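Local coordinates for protein ACP (Streptomyces sp. MSC090213JE08, PDB 6KXF) that probably carries the growing acyl chain on a phosphopantetheine arm and presents it to the ketosynthase/chain length factor during ishigamide polyketide assembly, at residues C[43-48]-C[59-64]; C[53-58]-C[75-80]. All blocks are in the same frame, centred on the assembly; numbering follows the deposited sequence.

Interaction 1 (C[43-48]-C[59-64]); sequences KLIDVL and IDMNEL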
loop_
_atom_site.group_PDB
_atom_site.type_symbol
_atom_site.label_atom_id
_atom_site.label_comp_id
_atom_site.label_asym_id
_atom_site.label_seq_id
_atom_site.Cartn_x
_atom_site.Cartn_y
_atom_site.Cartn_z
ATOM N N LYS C 43 -8.069 -10.802 20.080
ATOM C CA LYS C 43 -8.110 -12.083 20.786
ATOM C C LYS C 43 -9.577 -12.534 20.892
ATOM O O LYS C 43 -9.943 -13.565 20.313
ATOM C CB LYS C 43 -7.396 -11.965 22.141
ATOM N N LEU C 44 -10.413 -11.708 21.531
ATOM C CA LEU C 44 -11.824 -12.018 21.773
ATOM C C LEU C 44 -12.583 -12.260 20.463
ATOM O O LEU C 44 -13.464 -13.112 20.429
ATOM C CB LEU C 44 -12.480 -10.902 22.594
ATOM C CG LEU C 44 -12.551 -11.212 24.088
ATOM C CD1 LEU C 44 -11.154 -11.542 24.616
ATOM C CD2 LEU C 44 -13.189 -10.069 24.868
ATOM N N ILE C 45 -12.237 -11.527 19.393
ATOM C CA ILE C 45 -12.880 -11.727 18.080
ATOM C C ILE C 45 -12.449 -13.093 17.526
ATOM O O ILE C 45 -13.265 -13.841 16.984
ATOM C CB ILE C 45 -12.576 -10.551 17.115
ATOM C CG1 ILE C 45 -13.414 -9.314 17.467
ATOM C CG2 ILE C 45 -12.765 -10.967 15.663
ATOM C CD1 ILE C 45 -12.833 -8.008 16.969
ATOM N N ASP C 46 -11.172 -13.438 17.679
ATOM C CA ASP C 46 -10.700 -14.746 17.175
ATOM C C ASP C 46 -11.505 -15.877 17.856
ATOM O O ASP C 46 -11.858 -16.869 17.191
ATOM C CB ASP C 46 -9.179 -14.894 17.350
ATOM C CG ASP C 46 -8.361 -15.157 16.083
ATOM O OD1 ASP C 46 -8.920 -15.653 15.058
ATOM O OD2 ASP C 46 -7.143 -14.885 16.136
ATOM N N VAL C 47 -11.844 -15.715 19.150
ATOM C CA VAL C 47 -12.581 -16.768 19.903
ATOM C C VAL C 47 -14.047 -16.796 19.464
ATOM O O VAL C 47 -14.563 -17.876 19.197
ATOM C CB VAL C 47 -12.463 -16.687 21.439
ATOM C CG1 VAL C 47 -11.077 -16.264 21.889
ATOM C CG2 VAL C 47 -13.521 -15.819 22.088
ATOM N N LEU C 48 -14.701 -15.634 19.359
ATOM C CA LEU C 48 -16.096 -15.613 18.877
ATOM C C LEU C 48 -16.157 -16.235 17.467
ATOM O O LEU C 48 -17.049 -17.061 17.185
ATOM C CB LEU C 48 -16.642 -14.179 18.933
ATOM C CG LEU C 48 -18.065 -14.009 18.397
ATOM C CD1 LEU C 48 -18.698 -12.739 18.951
ATOM C CD2 LEU C 48 -18.091 -14.012 16.865
ATOM N N ILE C 59 -23.080 -15.740 16.517
ATOM C CA ILE C 59 -23.022 -14.983 17.751
ATOM C C ILE C 59 -22.991 -13.494 17.392
ATOM O O ILE C 59 -22.179 -13.058 16.565
ATOM C CB ILE C 59 -21.802 -15.382 18.595
ATOM C CG1 ILE C 59 -21.718 -16.896 18.819
ATOM C CG2 ILE C 59 -21.805 -14.616 19.907
ATOM C CD1 ILE C 59 -20.385 -17.370 19.370
ATOM N N ASP C 60 -23.886 -12.730 18.021
ATOM C CA ASP C 60 -23.997 -11.304 17.812
ATOM C C ASP C 60 -22.751 -10.650 18.412
ATOM O O ASP C 60 -22.451 -10.860 19.597
ATOM C CB ASP C 60 -25.317 -10.784 18.391
ATOM C CG ASP C 60 -25.435 -9.274 18.432
ATOM O OD1 ASP C 60 -24.838 -8.619 17.561
ATOM O OD2 ASP C 60 -26.106 -8.771 19.351
ATOM N N MET C 61 -22.034 -9.862 17.596
ATOM C CA MET C 61 -20.718 -9.335 18.015
ATOM C C MET C 61 -20.864 -8.149 18.982
ATOM O O MET C 61 -19.869 -7.694 19.549
ATOM C CB MET C 61 -19.827 -8.984 16.815
ATOM C CG MET C 61 -19.429 -10.241 16.053
ATOM S SD MET C 61 -18.226 -10.022 14.714
ATOM C CE MET C 61 -16.768 -9.649 15.675
ATOM N N ASN C 62 -22.102 -7.722 19.258
ATOM C CA ASN C 62 -22.381 -6.805 20.390
ATOM C C ASN C 62 -22.467 -7.578 21.715
ATOM O O ASN C 62 -22.860 -7.007 22.700
ATOM C CB ASN C 62 -23.674 -6.000 20.208
ATOM C CG ASN C 62 -23.678 -5.135 18.965
ATOM O OD1 ASN C 62 -24.544 -5.298 18.106
ATOM N ND2 ASN C 62 -22.722 -4.225 18.860
ATOM N N GLU C 63 -22.110 -8.866 21.728
ATOM C CA GLU C 63 -22.073 -9.658 22.966
ATOM C C GLU C 63 -20.622 -9.992 23.338
ATOM O O GLU C 63 -20.383 -10.847 24.221
ATOM C CB GLU C 63 -22.932 -10.912 22.789
ATOM C CG GLU C 63 -24.003 -11.063 23.858
ATOM C CD GLU C 63 -25.364 -11.481 23.336
ATOM O OE1 GLU C 63 -26.257 -10.612 23.271
ATOM O OE2 GLU C 63 -25.522 -12.672 22.994
ATOM N N LEU C 64 -19.670 -9.310 22.675
ATOM C CA LEU C 64 -18.218 -9.416 22.961
ATOM C C LEU C 64 -17.902 -8.866 24.352
ATOM O O LEU C 64 -17.091 -9.459 25.064
ATOM C CB LEU C 64 -17.391 -8.660 21.910
ATOM C CG LEU C 64 -17.072 -9.418 20.620
ATOM C CD1 LEU C 64 -16.507 -8.464 19.577
ATOM C CD2 LEU C 64 -16.106 -10.575 20.870
#
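Leu48 of the helical segment 43-48 meets three side chains of the irregular segment 59-64, and its own can be followed outward. CB lies 4.1 Å from Leu64 CD2. With CG anti to the backbone N (chi1 177°), the branch point is carried toward Ile59, where CG stands 4.0 Å from Ile59 CB. CD1 then has Ile59 CG2 at 3.8 Å and Leu64 CD2 close by, while Met61 CG lies against both methyls, 3.9 Å from Leu48 CD1 and 4.1 Å from CD2. The leucine and Ile59 run past each other in opposite directions, and Leu64 is crossed at about a right angle. An alanine here, without CG and both methyls, would probably open a gap where they stood between Ile59, Met61 and Leu64, with the loop less firmly seated on the helix. One turn earlier, Ile45 CG1 takes Met61 CE at 3.8 Å, the methionine being bent at chi3 (70°), and also touches Leu64 CD1. Leu64 CD2 rests 3.7 Å from Leu44 O. Ile45 also touches the bound octenoyl-phosphopantetheine amide, and with Met61 it packs on the backbone of another protein's chain. This is the acyl carrier protein fold, in which the loop after helix 41-55 packs on that helix beside the prosthetic-group site.

Interaction 2 (C[53-58]-C[75-80]); sequences MEYSIV and QVTAAA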
loop_
_atom_site.group_PDB
_atom_site.type_symbol
_atom_site.label_atom_id
_atom_site.label_comp_id
_atom_site.label_asym_id
_atom_site.label_seq_id
_atom_site.Cartn_x
_atom_site.Cartn_y
_atom_site.Cartn_z
ATOM N N MET C 53 -17.709 -20.949 13.861
ATOM C CA MET C 53 -17.343 -21.927 12.854
ATOM C C MET C 53 -17.539 -23.352 13.388
ATOM O O MET C 53 -18.050 -24.205 12.659
ATOM C CB MET C 53 -15.889 -21.752 12.422
ATOM C CG MET C 53 -15.647 -22.201 11.002
ATOM S SD MET C 53 -13.987 -21.780 10.452
ATOM C CE MET C 53 -13.790 -20.108 11.087
ATOM N N GLU C 54 -17.129 -23.588 14.644
ATOM C CA GLU C 54 -17.209 -24.900 15.288
ATOM C C GLU C 54 -18.635 -25.447 15.178
ATOM O O GLU C 54 -18.835 -26.592 14.787
ATOM C CB GLU C 54 -16.807 -24.813 16.763
ATOM C CG GLU C 54 -16.659 -26.167 17.458
ATOM C CD GLU C 54 -15.500 -27.036 16.994
ATOM O OE1 GLU C 54 -15.449 -28.208 17.400
ATOM O OE2 GLU C 54 -14.649 -26.547 16.228
ATOM N N TYR C 55 -19.616 -24.597 15.484
ATOM C CA TYR C 55 -20.979 -25.025 15.727
ATOM C C TYR C 55 -21.944 -24.543 14.629
ATOM O O TYR C 55 -23.152 -24.699 14.777
ATOM C CB TYR C 55 -21.372 -24.547 17.128
ATOM C CG TYR C 55 -20.525 -25.152 18.220
ATOM C CD1 TYR C 55 -20.419 -26.531 18.357
ATOM C CD2 TYR C 55 -19.824 -24.361 19.117
ATOM C CE1 TYR C 55 -19.654 -27.108 19.360
ATOM C CE2 TYR C 55 -19.046 -24.920 20.121
ATOM C CZ TYR C 55 -18.956 -26.299 20.244
ATOM O OH TYR C 55 -18.187 -26.865 21.226
ATOM N N SER C 56 -21.428 -23.987 13.528
ATOM C CA SER C 56 -22.261 -23.326 12.501
ATOM C C SER C 56 -23.316 -22.418 13.146
ATOM O O SER C 56 -24.459 -22.443 12.753
ATOM C CB SER C 56 -22.957 -24.321 11.596
ATOM O OG SER C 56 -22.036 -25.127 10.879
ATOM N N ILE C 57 -22.944 -21.636 14.155
ATOM C CA ILE C 57 -23.894 -20.696 14.770
ATOM C C ILE C 57 -23.494 -19.261 14.410
ATOM O O ILE C 57 -22.406 -19.002 13.851
ATOM C CB ILE C 57 -23.979 -20.866 16.302
ATOM C CG1 ILE C 57 -22.615 -20.707 16.974
ATOM C CG2 ILE C 57 -24.646 -22.185 16.669
ATOM C CD1 ILE C 57 -22.706 -20.371 18.444
ATOM N N VAL C 58 -24.392 -18.333 14.752
ATOM C CA VAL C 58 -24.123 -16.915 14.670
ATOM C C VAL C 58 -24.185 -16.357 16.083
ATOM O O VAL C 58 -25.217 -16.486 16.741
ATOM C CB VAL C 58 -25.126 -16.192 13.750
ATOM C CG1 VAL C 58 -24.865 -14.691 13.717
ATOM C CG2 VAL C 58 -25.121 -16.783 12.349
ATOM N N GLN C 75 -22.219 -19.250 28.146
ATOM C CA GLN C 75 -23.638 -18.810 28.194
ATOM C C GLN C 75 -24.021 -18.301 26.804
ATOM O O GLN C 75 -25.036 -18.725 26.219
ATOM C CB GLN C 75 -23.932 -17.687 29.205
ATOM C CG GLN C 75 -23.035 -17.647 30.435
ATOM C CD GLN C 75 -23.055 -18.915 31.253
ATOM O OE1 GLN C 75 -22.985 -20.030 30.732
ATOM N NE2 GLN C 75 -23.113 -18.746 32.563
ATOM N N VAL C 76 -23.178 -17.384 26.310
ATOM C CA VAL C 76 -23.276 -16.801 24.987
ATOM C C VAL C 76 -23.326 -17.933 23.953
ATOM O O VAL C 76 -24.328 -18.089 23.254
ATOM C CB VAL C 76 -22.108 -15.824 24.765
ATOM C CG1 VAL C 76 -21.924 -15.464 23.296
ATOM C CG2 VAL C 76 -22.287 -14.580 25.625
ATOM N N THR C 77 -22.284 -18.773 23.900
ATOM C CA THR C 77 -22.244 -19.838 22.886
ATOM C C THR C 77 -23.577 -20.604 22.898
ATOM O O THR C 77 -24.265 -20.689 21.878
ATOM C CB THR C 77 -21.047 -20.771 23.086
ATOM O OG1 THR C 77 -19.880 -19.957 23.199
ATOM C CG2 THR C 77 -20.878 -21.781 21.970
ATOM N N ALA C 78 -23.936 -21.138 24.075
ATOM C CA ALA C 78 -25.121 -21.991 24.256
ATOM C C ALA C 78 -26.398 -21.219 23.896
ATOM O O ALA C 78 -27.230 -21.736 23.146
ATOM C CB ALA C 78 -25.162 -22.518 25.670
ATOM N N ALA C 79 -26.539 -19.990 24.416
ATOM C CA ALA C 79 -27.662 -19.110 24.057
ATOM C C ALA C 79 -27.834 -19.071 22.530
ATOM O O ALA C 79 -28.822 -19.573 21.991
ATOM C CB ALA C 79 -27.453 -17.722 24.627
ATOM N N ALA C 80 -26.836 -18.525 21.826
ATOM C CA ALA C 80 -26.912 -18.333 20.366
ATOM C C ALA C 80 -27.117 -19.673 19.643
ATOM O O ALA C 80 -27.628 -19.708 18.519
ATOM C CB ALA C 80 -25.664 -17.641 19.875
HETATM O O HOH W 1 -27.020 -19.037 15.594
#
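Val58 and Ala80 mark the nearest backbone approach, their CA atoms 6.5 Å apart, where the chain leaving helix 41-55 passes helix 72-81. Ser56, with its positive phi (44°), follows helix 41-55 in a Schellman motif, and the next residues run on as loop, whereas 75-80 stays helical throughout. Water 1 joins the two backbones: it accepts from Val58 N at 2.8 Å and donates to Ala80 O at 3.1 Å. Beside this bridge, Val58 O meets Ala80 CB at 3.4 Å, while the valine side chain starts away from the helix.

The side chains add further van der Waals contacts. Chi1 of Ile57 (57°) sets CG1 between the backbone N and the carbonyl carbon; CD1, extended at chi2 (159°), lies 3.8 Å from Thr77 O and forms an apolar pair with Ala80 CB at 4.3 Å. One turn of helix back from Ala80, Thr77 CG2 approaches the Tyr55 ring obliquely, 4.0 Å from CD2, and the two side chains cross at about a right angle. Thr77 OG1 bonds back to Thr73 O, leaving the methyl for the tyrosine. Over the centre of one face of that ring lies Glu54 CG, 3.5 Å above the plane, and Trp83 meets the ring edge-to-face. With 195 Å² buried in all, this is a modest surface contact; it is consistent with the helical bundle of acyl carrier proteins, where the last helix packs against the end of helix 41-55.

Overall arrangement
From the N terminus, helix 8-20 comes first and touches both contacts, through Val47 in interaction 1 and Tyr55 in interaction 2. Helix 41-55 then carries 43-48 and the start of 53-58. Interaction 1 closes a loop when 59-64 returns to 43-48; interaction 2 closes a longer one when helix 72-81 meets 53-58. Because 53-58 lies between the segments of interaction 1, while 75-80 lies beyond them, the two loops cross without nesting. Their centres are about 11 Å apart, and they touch directly: Ile59 CG2 packs on Val76 CG1 at 3.5 Å. Together they tie the loop after helix 41-55 and the last helix to that helix.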